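Local coordinates for protein 24-sterol C-methyltransferase (Haloferax volcanii, PDB 6F5Z) that probably transfers methyl groups from S-adenosyl-L-methionine as a class I methyltransferase, and is held here in complex with the Trm112 activator protein, at residues W163-Y168 / G217-V222; E73-A78 / L87-G92; D93-P98 / A116-H121. One frame throughout, in Å; residues are numbered along the deposited sequence.

Interaction 1: W163-Y168 / G217-V222; sequences WSHAEY and GTLLTV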
# COMPACT_ATOMS: atom_id res chain seq x y z
N TRP B 163 8.54 -3.54 -18.15
CA TRP B 163 9.09 -2.48 -17.32
C TRP B 163 9.71 -3.04 -16.08
O TRP B 163 9.25 -4.07 -15.57
CB TRP B 163 7.99 -1.50 -16.87
CG TRP B 163 7.54 -0.49 -17.89
CD1 TRP B 163 8.18 -0.13 -19.06
CD2 TRP B 163 6.34 0.28 -17.82
NE1 TRP B 163 7.42 0.81 -19.73
CE2 TRP B 163 6.30 1.09 -18.97
CE3 TRP B 163 5.28 0.33 -16.91
CZ2 TRP B 163 5.21 1.96 -19.22
CZ3 TRP B 163 4.24 1.20 -17.14
CH2 TRP B 163 4.20 2.00 -18.29
N SER B 164 10.72 -2.33 -15.55
CA SER B 164 11.28 -2.70 -14.24
C SER B 164 10.37 -2.18 -13.09
O SER B 164 9.47 -1.38 -13.32
CB SER B 164 12.65 -2.06 -14.05
OG SER B 164 12.46 -0.66 -14.08
N HIS B 165 10.68 -2.56 -11.85
CA HIS B 165 9.94 -2.02 -10.70
C HIS B 165 10.01 -0.47 -10.77
O HIS B 165 8.99 0.22 -10.62
CB HIS B 165 10.60 -2.46 -9.38
CG HIS B 165 10.38 -3.88 -8.98
ND1 HIS B 165 10.21 -4.22 -7.64
CD2 HIS B 165 10.26 -5.00 -9.73
CE1 HIS B 165 10.07 -5.54 -7.61
NE2 HIS B 165 10.12 -6.07 -8.83
N ALA B 166 11.23 0.08 -11.00
CA ALA B 166 11.39 1.55 -11.06
C ALA B 166 10.58 2.17 -12.19
O ALA B 166 9.97 3.24 -12.02
CB ALA B 166 12.87 1.92 -11.17
N GLU B 167 10.56 1.52 -13.35
CA GLU B 167 9.78 2.07 -14.46
C GLU B 167 8.28 2.11 -14.18
O GLU B 167 7.59 3.03 -14.63
CB GLU B 167 10.06 1.29 -15.75
CG GLU B 167 11.41 1.70 -16.34
CD GLU B 167 11.93 0.78 -17.44
OE1 GLU B 167 11.67 -0.45 -17.38
OE2 GLU B 167 12.64 1.29 -18.33
N TYR B 168 7.75 1.11 -13.43
CA TYR B 168 6.33 1.14 -13.06
C TYR B 168 6.10 2.33 -12.11
O TYR B 168 5.14 3.06 -12.29
CB TYR B 168 5.93 -0.14 -12.31
CG TYR B 168 5.39 -1.19 -13.26
CD1 TYR B 168 4.05 -1.18 -13.65
CD2 TYR B 168 6.22 -2.18 -13.80
CE1 TYR B 168 3.55 -2.10 -14.57
CE2 TYR B 168 5.72 -3.13 -14.69
CZ TYR B 168 4.40 -3.06 -15.11
OH TYR B 168 3.90 -3.95 -16.03
N GLY B 217 8.34 -13.73 -7.71
CA GLY B 217 6.88 -13.72 -7.61
C GLY B 217 6.22 -12.68 -8.50
O GLY B 217 6.72 -12.33 -9.59
N THR B 218 5.06 -12.19 -8.05
CA THR B 218 4.26 -11.20 -8.77
C THR B 218 4.63 -9.81 -8.29
O THR B 218 4.68 -9.56 -7.09
CB THR B 218 2.77 -11.45 -8.45
OG1 THR B 218 2.41 -12.74 -8.99
CG2 THR B 218 1.83 -10.43 -9.07
N LEU B 219 4.84 -8.88 -9.24
CA LEU B 219 5.10 -7.50 -8.85
C LEU B 219 3.75 -6.80 -8.65
O LEU B 219 2.87 -6.87 -9.51
CB LEU B 219 5.86 -6.80 -10.00
CG LEU B 219 5.91 -5.24 -9.93
CD1 LEU B 219 6.70 -4.79 -8.73
CD2 LEU B 219 6.63 -4.68 -11.17
N LEU B 220 3.59 -6.09 -7.52
CA LEU B 220 2.40 -5.30 -7.29
C LEU B 220 2.82 -3.86 -7.12
O LEU B 220 3.68 -3.58 -6.28
CB LEU B 220 1.66 -5.75 -6.01
CG LEU B 220 0.51 -4.82 -5.54
CD1 LEU B 220 -0.68 -4.86 -6.55
CD2 LEU B 220 0.02 -5.26 -4.13
N THR B 221 2.16 -2.94 -7.89
CA THR B 221 2.41 -1.50 -7.66
C THR B 221 1.04 -0.89 -7.39
O THR B 221 0.08 -1.18 -8.10
CB THR B 221 3.04 -0.84 -8.91
OG1 THR B 221 4.16 -1.63 -9.36
CG2 THR B 221 3.53 0.60 -8.63
N VAL B 222 0.95 -0.05 -6.34
CA VAL B 222 -0.31 0.58 -5.93
C VAL B 222 -0.22 2.08 -6.14
O VAL B 222 0.74 2.69 -5.64
CB VAL B 222 -0.60 0.28 -4.46
CG1 VAL B 222 -1.87 0.99 -3.96
CG2 VAL B 222 -0.74 -1.24 -4.25

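Interaction 2: E73-A78 / L87-G92; sequences EMVQNA and LSFLVG. With SAH (S-adenosyl-L-homocysteine), chain G.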
# COMPACT_ATOMS: atom_id res chain seq x y z
N GLU B 73 -15.55 -13.77 -25.71
CA GLU B 73 -15.66 -15.13 -25.15
C GLU B 73 -15.28 -15.13 -23.66
O GLU B 73 -15.91 -15.80 -22.83
CB GLU B 73 -14.77 -16.12 -25.92
CG GLU B 73 -15.30 -16.48 -27.30
CD GLU B 73 -14.87 -15.62 -28.47
OE1 GLU B 73 -14.80 -16.16 -29.60
OE2 GLU B 73 -14.60 -14.41 -28.28
N MET B 74 -14.22 -14.36 -23.32
CA MET B 74 -13.76 -14.27 -21.94
C MET B 74 -14.85 -13.70 -21.02
O MET B 74 -15.11 -14.28 -19.96
CB MET B 74 -12.50 -13.40 -21.86
CG MET B 74 -11.70 -13.64 -20.64
SD MET B 74 -10.90 -15.27 -20.49
CE MET B 74 -9.46 -15.07 -21.60
N VAL B 75 -15.48 -12.59 -21.43
CA VAL B 75 -16.51 -12.01 -20.55
C VAL B 75 -17.81 -12.83 -20.56
O VAL B 75 -18.48 -12.85 -19.53
CB VAL B 75 -16.77 -10.52 -20.71
CG1 VAL B 75 -15.70 -9.70 -19.99
CG2 VAL B 75 -16.89 -10.13 -22.18
N GLN B 76 -18.10 -13.58 -21.66
CA GLN B 76 -19.25 -14.50 -21.65
C GLN B 76 -18.99 -15.54 -20.57
O GLN B 76 -19.88 -15.81 -19.76
CB GLN B 76 -19.39 -15.20 -23.02
CG GLN B 76 -20.05 -14.33 -24.09
CD GLN B 76 -19.86 -14.89 -25.48
OE1 GLN B 76 -19.87 -16.11 -25.70
NE2 GLN B 76 -19.69 -14.02 -26.46
N ASN B 77 -17.75 -16.09 -20.52
CA ASN B 77 -17.38 -17.04 -19.49
C ASN B 77 -17.48 -16.44 -18.08
O ASN B 77 -18.08 -17.05 -17.20
CB ASN B 77 -15.99 -17.58 -19.74
CG ASN B 77 -15.90 -18.47 -20.96
OD1 ASN B 77 -16.88 -18.72 -21.68
ND2 ASN B 77 -14.73 -18.97 -21.20
N ALA B 78 -16.86 -15.25 -17.88
CA ALA B 78 -16.87 -14.59 -16.57
C ALA B 78 -18.30 -14.41 -16.05
O ALA B 78 -18.55 -14.71 -14.88
CB ALA B 78 -16.16 -13.26 -16.67
N LEU B 87 -22.24 -7.63 -10.14
CA LEU B 87 -20.97 -7.71 -10.87
C LEU B 87 -21.33 -7.89 -12.31
O LEU B 87 -22.03 -8.85 -12.66
CB LEU B 87 -20.08 -8.86 -10.35
CG LEU B 87 -19.77 -8.88 -8.85
CD1 LEU B 87 -18.98 -10.14 -8.44
CD2 LEU B 87 -19.05 -7.60 -8.40
N SER B 88 -20.90 -6.97 -13.15
CA SER B 88 -21.23 -6.99 -14.57
C SER B 88 -19.97 -7.07 -15.38
O SER B 88 -18.87 -6.84 -14.87
CB SER B 88 -21.98 -5.72 -14.95
OG SER B 88 -21.15 -4.58 -14.76
N PHE B 89 -20.14 -7.45 -16.65
CA PHE B 89 -19.05 -7.65 -17.59
C PHE B 89 -19.30 -6.95 -18.90
O PHE B 89 -20.45 -6.79 -19.33
CB PHE B 89 -18.81 -9.17 -17.79
CG PHE B 89 -18.43 -9.83 -16.48
CD1 PHE B 89 -17.13 -9.73 -15.99
CD2 PHE B 89 -19.40 -10.43 -15.68
CE1 PHE B 89 -16.79 -10.26 -14.74
CE2 PHE B 89 -19.06 -10.96 -14.42
CZ PHE B 89 -17.76 -10.88 -13.97
N LEU B 90 -18.23 -6.49 -19.53
CA LEU B 90 -18.33 -5.73 -20.78
C LEU B 90 -17.09 -5.94 -21.62
O LEU B 90 -15.99 -6.25 -21.10
CB LEU B 90 -18.54 -4.22 -20.50
CG LEU B 90 -17.37 -3.47 -19.80
CD1 LEU B 90 -17.30 -2.03 -20.27
CD2 LEU B 90 -17.50 -3.49 -18.27
N VAL B 91 -17.27 -5.79 -22.92
CA VAL B 91 -16.15 -5.83 -23.85
C VAL B 91 -15.63 -4.39 -23.96
O VAL B 91 -16.39 -3.45 -24.17
CB VAL B 91 -16.56 -6.39 -25.26
CG1 VAL B 91 -15.32 -6.66 -26.13
CG2 VAL B 91 -17.37 -7.68 -25.11
N GLY B 92 -14.32 -4.23 -23.83
CA GLY B 92 -13.71 -2.93 -23.95
C GLY B 92 -12.22 -3.04 -24.20
O GLY B 92 -11.68 -4.15 -24.27
N SAH G . -6.91 -11.04 -14.83
CA SAH G . -7.10 -12.44 -15.29
CB SAH G . -6.77 -12.67 -16.82
CG SAH G . -5.31 -12.42 -17.16
SD SAH G . -5.00 -12.73 -18.94
C SAH G . -6.27 -13.44 -14.44
O SAH G . -5.59 -12.90 -13.47
OXT SAH G . -6.29 -14.63 -14.67
C5' SAH G . -5.13 -11.08 -19.67
C4' SAH G . -6.56 -10.63 -19.90
O4' SAH G . -6.53 -9.26 -20.38
C3' SAH G . -7.25 -11.47 -20.99
O3' SAH G . -8.54 -11.94 -20.58
C2' SAH G . -7.23 -10.54 -22.21
O2' SAH G . -8.29 -10.74 -23.14
C1' SAH G . -7.29 -9.16 -21.57
N9 SAH G . -6.69 -8.09 -22.38
C8 SAH G . -5.42 -8.05 -22.89
N7 SAH G . -5.14 -6.95 -23.54
C5 SAH G . -6.30 -6.20 -23.45
C6 SAH G . -6.66 -4.92 -23.93
N6 SAH G . -5.86 -4.15 -24.67
N1 SAH G . -7.92 -4.48 -23.67
C2 SAH G . -8.75 -5.27 -22.98
N3 SAH G . -8.53 -6.48 -22.48
C4 SAH G . -7.27 -6.90 -22.74

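Interaction 3: D93-P98 / A116-H121; sequences DFDDLP and AADPHH. With SAH (S-adenosyl-L-homocysteine), chain G.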
# COMPACT_ATOMS: atom_id res chain seq x y z
N ASP B 93 -11.57 -1.87 -24.32
CA ASP B 93 -10.14 -1.83 -24.59
C ASP B 93 -9.45 -0.88 -23.64
O ASP B 93 -9.97 0.19 -23.34
CB ASP B 93 -9.87 -1.44 -26.06
CG ASP B 93 -8.39 -1.55 -26.40
OD1 ASP B 93 -7.89 -2.69 -26.54
OD2 ASP B 93 -7.70 -0.50 -26.41
N PHE B 94 -8.24 -1.26 -23.23
CA PHE B 94 -7.45 -0.49 -22.28
C PHE B 94 -7.09 0.90 -22.76
O PHE B 94 -6.71 1.73 -21.93
CB PHE B 94 -6.16 -1.23 -21.95
CG PHE B 94 -6.32 -2.55 -21.23
CD1 PHE B 94 -7.52 -2.89 -20.62
CD2 PHE B 94 -5.25 -3.42 -21.11
CE1 PHE B 94 -7.67 -4.11 -19.99
CE2 PHE B 94 -5.39 -4.64 -20.46
CZ PHE B 94 -6.59 -4.97 -19.87
N ASP B 95 -7.18 1.15 -24.08
CA ASP B 95 -6.80 2.49 -24.54
C ASP B 95 -7.90 3.51 -24.46
O ASP B 95 -7.63 4.71 -24.60
CB ASP B 95 -6.22 2.44 -25.97
CG ASP B 95 -5.21 3.54 -26.24
OD1 ASP B 95 -4.30 3.72 -25.42
OD2 ASP B 95 -5.34 4.21 -27.29
N ASP B 96 -9.15 3.08 -24.22
CA ASP B 96 -10.26 4.05 -24.13
C ASP B 96 -11.28 3.47 -23.18
O ASP B 96 -12.11 2.66 -23.59
CB ASP B 96 -10.90 4.26 -25.53
CG ASP B 96 -10.02 4.97 -26.55
OD1 ASP B 96 -9.79 6.18 -26.39
OD2 ASP B 96 -9.55 4.30 -27.50
N LEU B 97 -11.15 3.82 -21.88
CA LEU B 97 -12.05 3.23 -20.87
C LEU B 97 -13.42 3.90 -20.91
O LEU B 97 -13.51 5.13 -20.78
CB LEU B 97 -11.46 3.28 -19.47
CG LEU B 97 -10.05 2.66 -19.34
CD1 LEU B 97 -9.52 2.78 -17.88
CD2 LEU B 97 -10.03 1.19 -19.83
N PRO B 98 -14.48 3.06 -21.00
CA PRO B 98 -15.83 3.59 -21.20
C PRO B 98 -16.53 3.92 -19.89
O PRO B 98 -17.69 3.58 -19.69
CB PRO B 98 -16.52 2.46 -21.98
CG PRO B 98 -15.91 1.22 -21.41
CD PRO B 98 -14.46 1.59 -21.14
N ALA B 116 -1.33 -3.66 -22.79
CA ALA B 116 -1.89 -2.39 -23.28
C ALA B 116 -1.06 -1.88 -24.45
O ALA B 116 0.17 -1.93 -24.38
CB ALA B 116 -1.91 -1.33 -22.18
N ALA B 117 -1.73 -1.36 -25.50
CA ALA B 117 -1.03 -0.81 -26.68
C ALA B 117 -0.25 0.45 -26.32
O ALA B 117 0.83 0.70 -26.88
CB ALA B 117 -2.04 -0.51 -27.80
N ASP B 118 -0.78 1.26 -25.39
CA ASP B 118 -0.14 2.51 -25.02
C ASP B 118 -0.27 2.57 -23.50
O ASP B 118 -1.21 3.15 -22.96
CB ASP B 118 -0.86 3.66 -25.73
CG ASP B 118 -0.36 5.06 -25.47
OD1 ASP B 118 0.50 5.24 -24.60
OD2 ASP B 118 -0.87 6.00 -26.12
N PRO B 119 0.62 1.85 -22.79
CA PRO B 119 0.48 1.73 -21.33
C PRO B 119 0.45 3.06 -20.58
O PRO B 119 -0.26 3.21 -19.57
CB PRO B 119 1.68 0.85 -20.92
CG PRO B 119 2.67 1.00 -22.07
CD PRO B 119 1.77 1.06 -23.28
N HIS B 120 1.23 4.05 -21.05
CA HIS B 120 1.20 5.36 -20.40
C HIS B 120 -0.22 5.98 -20.54
O HIS B 120 -0.73 6.55 -19.57
CB HIS B 120 2.30 6.26 -21.00
CG HIS B 120 3.66 5.87 -20.51
ND1 HIS B 120 4.62 5.31 -21.35
CD2 HIS B 120 4.19 6.00 -19.27
CE1 HIS B 120 5.70 5.14 -20.59
NE2 HIS B 120 5.47 5.53 -19.32
N HIS B 121 -0.86 5.85 -21.72
CA HIS B 121 -2.21 6.39 -21.89
C HIS B 121 -3.22 5.61 -21.04
O HIS B 121 -4.12 6.20 -20.45
CB HIS B 121 -2.63 6.41 -23.36
CG HIS B 121 -4.00 6.97 -23.59
ND1 HIS B 121 -4.31 8.28 -23.24
CD2 HIS B 121 -5.12 6.36 -24.01
CE1 HIS B 121 -5.60 8.42 -23.52
NE2 HIS B 121 -6.13 7.29 -23.98
N SAH G . -6.91 -11.04 -14.83
CA SAH G . -7.10 -12.44 -15.29
CB SAH G . -6.77 -12.67 -16.82
CG SAH G . -5.31 -12.42 -17.16
SD SAH G . -5.00 -12.73 -18.94
C SAH G . -6.27 -13.44 -14.44
O SAH G . -5.59 -12.90 -13.47
OXT SAH G . -6.29 -14.63 -14.67
C5' SAH G . -5.13 -11.08 -19.67
C4' SAH G . -6.56 -10.63 -19.90
O4' SAH G . -6.53 -9.26 -20.38
C3' SAH G . -7.25 -11.47 -20.99
O3' SAH G . -8.54 -11.94 -20.58
C2' SAH G . -7.23 -10.54 -22.21
O2' SAH G . -8.29 -10.74 -23.14
C1' SAH G . -7.29 -9.16 -21.57
N9 SAH G . -6.69 -8.09 -22.38
C8 SAH G . -5.42 -8.05 -22.89
N7 SAH G . -5.14 -6.95 -23.54
C5 SAH G . -6.30 -6.20 -23.45
C6 SAH G . -6.66 -4.92 -23.93
N6 SAH G . -5.86 -4.15 -24.67
N1 SAH G . -7.92 -4.48 -23.67
C2 SAH G . -8.75 -5.27 -22.98
N3 SAH G . -8.53 -6.48 -22.48
C4 SAH G . -7.27 -6.90 -22.74
O HOH W 1 -4.61 -1.03 -25.14
O HOH W 2 -3.43 1.36 -24.22
O HOH W 3 -3.29 5.98 -27.33
O HOH W 4 -9.26 7.43 -24.10

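Interaction 1: W163-Y168 / G217-V222
Leu-219, on the strand that starts at Thr-218, puts its two methyl groups against two different rings at the start of helix 165-174. The first meeting is a CH-pi contact: CD1 of Leu-219 stands 3.5 Å from the centroid of the His-165 ring and 4° off its normal, squarely over one face. Because CG of Leu-219 lies anti to the backbone N (chi1 165°), the isobutyl fork reaches across to the helix. A branched aliphatic suits the place, since one methyl can sit over the imidazole while the other serves the next ring.

The remaining packing is apolar in the main. CD2 of Leu-219 touches CD2 of Tyr-168 at 3.7 Å, the two side chains crossing at a slant. On its own side the phenol ring is backed by Trp-163, whose CE3 lies 3.7 Å above the centre of one face. Thr-221 brings OG1 to 3.7 Å from CB of Tyr-168, but that hydroxyl is satisfied by a hydrogen bond with Gln-182 of strand 178-185.

Polar bonds serve the helix end itself. Ser-164 is the N-cap, and with Glu-167 it makes a capping box: Glu-167 N donates to Ser-164 OG at 3.0 Å, while Ser-164 N donates to Glu-167 OE1 at 2.8 Å, through the anti lone pair of the carboxylate.

Helix and strand thus meet directly by CH-pi and apolar packing, while Gln-182 bonds both to the carbonyl of His-165 and to the hydroxyl of Thr-221, a polar bridge from the neighbouring strand of the Rossmann-like sheet.

Interaction 2: E73-A78 / L87-G92
Helix 73-78 runs nearly antiparallel to strand 87-91, at 170° between their directions and 8.0 Å between their axes, and the backbones come closest where the CA atoms of Val-75 and Phe-89 are 5.9 Å apart.

Val-75 fills this narrow point. Its CB meets CB of Phe-89 at 3.8 Å, CG1 rests near the carbonyl O of Leu-90, and CG2 touches CG2 of Val-91 at 3.8 Å. A short, beta-branched residue suits such a tight approach, offering two methyls to successive residues of the strand without needing depth.

One helical turn on, Ala-78 lies over the face of the Phe-89 ring. Its CB makes a CH-pi contact 3.8 Å from the ring centroid and 18° off the normal, displaced toward the rim on the side of CD1 and CE1. The phenyl takes this position because CG is anti to the carbonyl carbon (chi1 -61°), which turns the ring toward the next turn of the helix, under Ala-78; alanine is small enough to let the flat face come close. A serine in place of Phe-89 would probably open a gap beneath Ala-78 and leave its methyl without the aromatic face it packs on.

Two flanking residues reach the cofactor product: CE of Met-74 comes within 3.4 Å of O3' of S-adenosyl-L-homocysteine, and O of Gly-92 lies equally near its C2.

The contact closes the beta-alpha-beta unit formed by strand 64-69, helix 72-80 and strand 87-91. Leu-87 and Phe-89 also pack on Leu-53 of helix 51-60, Met-74 meets helix 3-11, and Val-91 makes backbone hydrogen bonds with the UPF0434 family protein chain, consistent with that chain continuing the sheet at its outer strand.

Interaction 3: D93-P98 / A116-H121
Asp-95 and His-121 meet at about a right angle, with the carboxylate and imidazole planes 66° apart. OD1 of Asp-95 lies 3.1 Å from CD2 of His-121, and the backbone O of Asp-95 approaches the edge of the same ring in its plane. CG of His-121 is anti to the backbone N (chi1 -179°), which extends the imidazole from the first turn of its helix toward the loop.

The side chains of Asp-95 and Asp-118 cross at a slant, their carboxylate planes 34° apart and OD1 of the first 4.2 Å from OD2 of the second. Water 3 donates to both, at 2.7 Å from OD2 of Asp-95 and from OD2 of Asp-118, while water 2 links OD1 of Asp-95 to Asp-118 N. Asp-118 also N-caps the helix by accepting from His-121 N.

Phe-94 lays one ring face on the adenine and presents an edge to CB of Ala-116, whose small methyl suits that place. Phe-94 N donates to N1 of the adenine at 3.3 Å, and OD1 of Asp-93 accepts a weak bond from N6.

The chemistry implies a water-mediated joint: shared waters probably ease the repulsion between acids, while the buried side reads the adenine.

How the interactions relate
Interactions 2 and 3 follow each other directly along the chain and share the S-adenosyl-L-homocysteine pocket: Met-74 lies by the ribose, Gly-92 by the adenine, and Asp-93 and Phe-94 add to the adenine side. Their centres are 17 Å apart, yet they touch where CD1 of Leu-90 meets CG of Pro-98 at 3.7 Å. Interaction 1 stands farther off, the side chain of Tyr-168 being about 12 Å from the ligand. It joins interaction 3 through Trp-163, whose CZ2 is 3.5 Å from CE1 of His-120. Interactions 1 and 2 lie on opposite sides of the chain's centre, their nearest atoms about 17 Å apart, connected through one sheet.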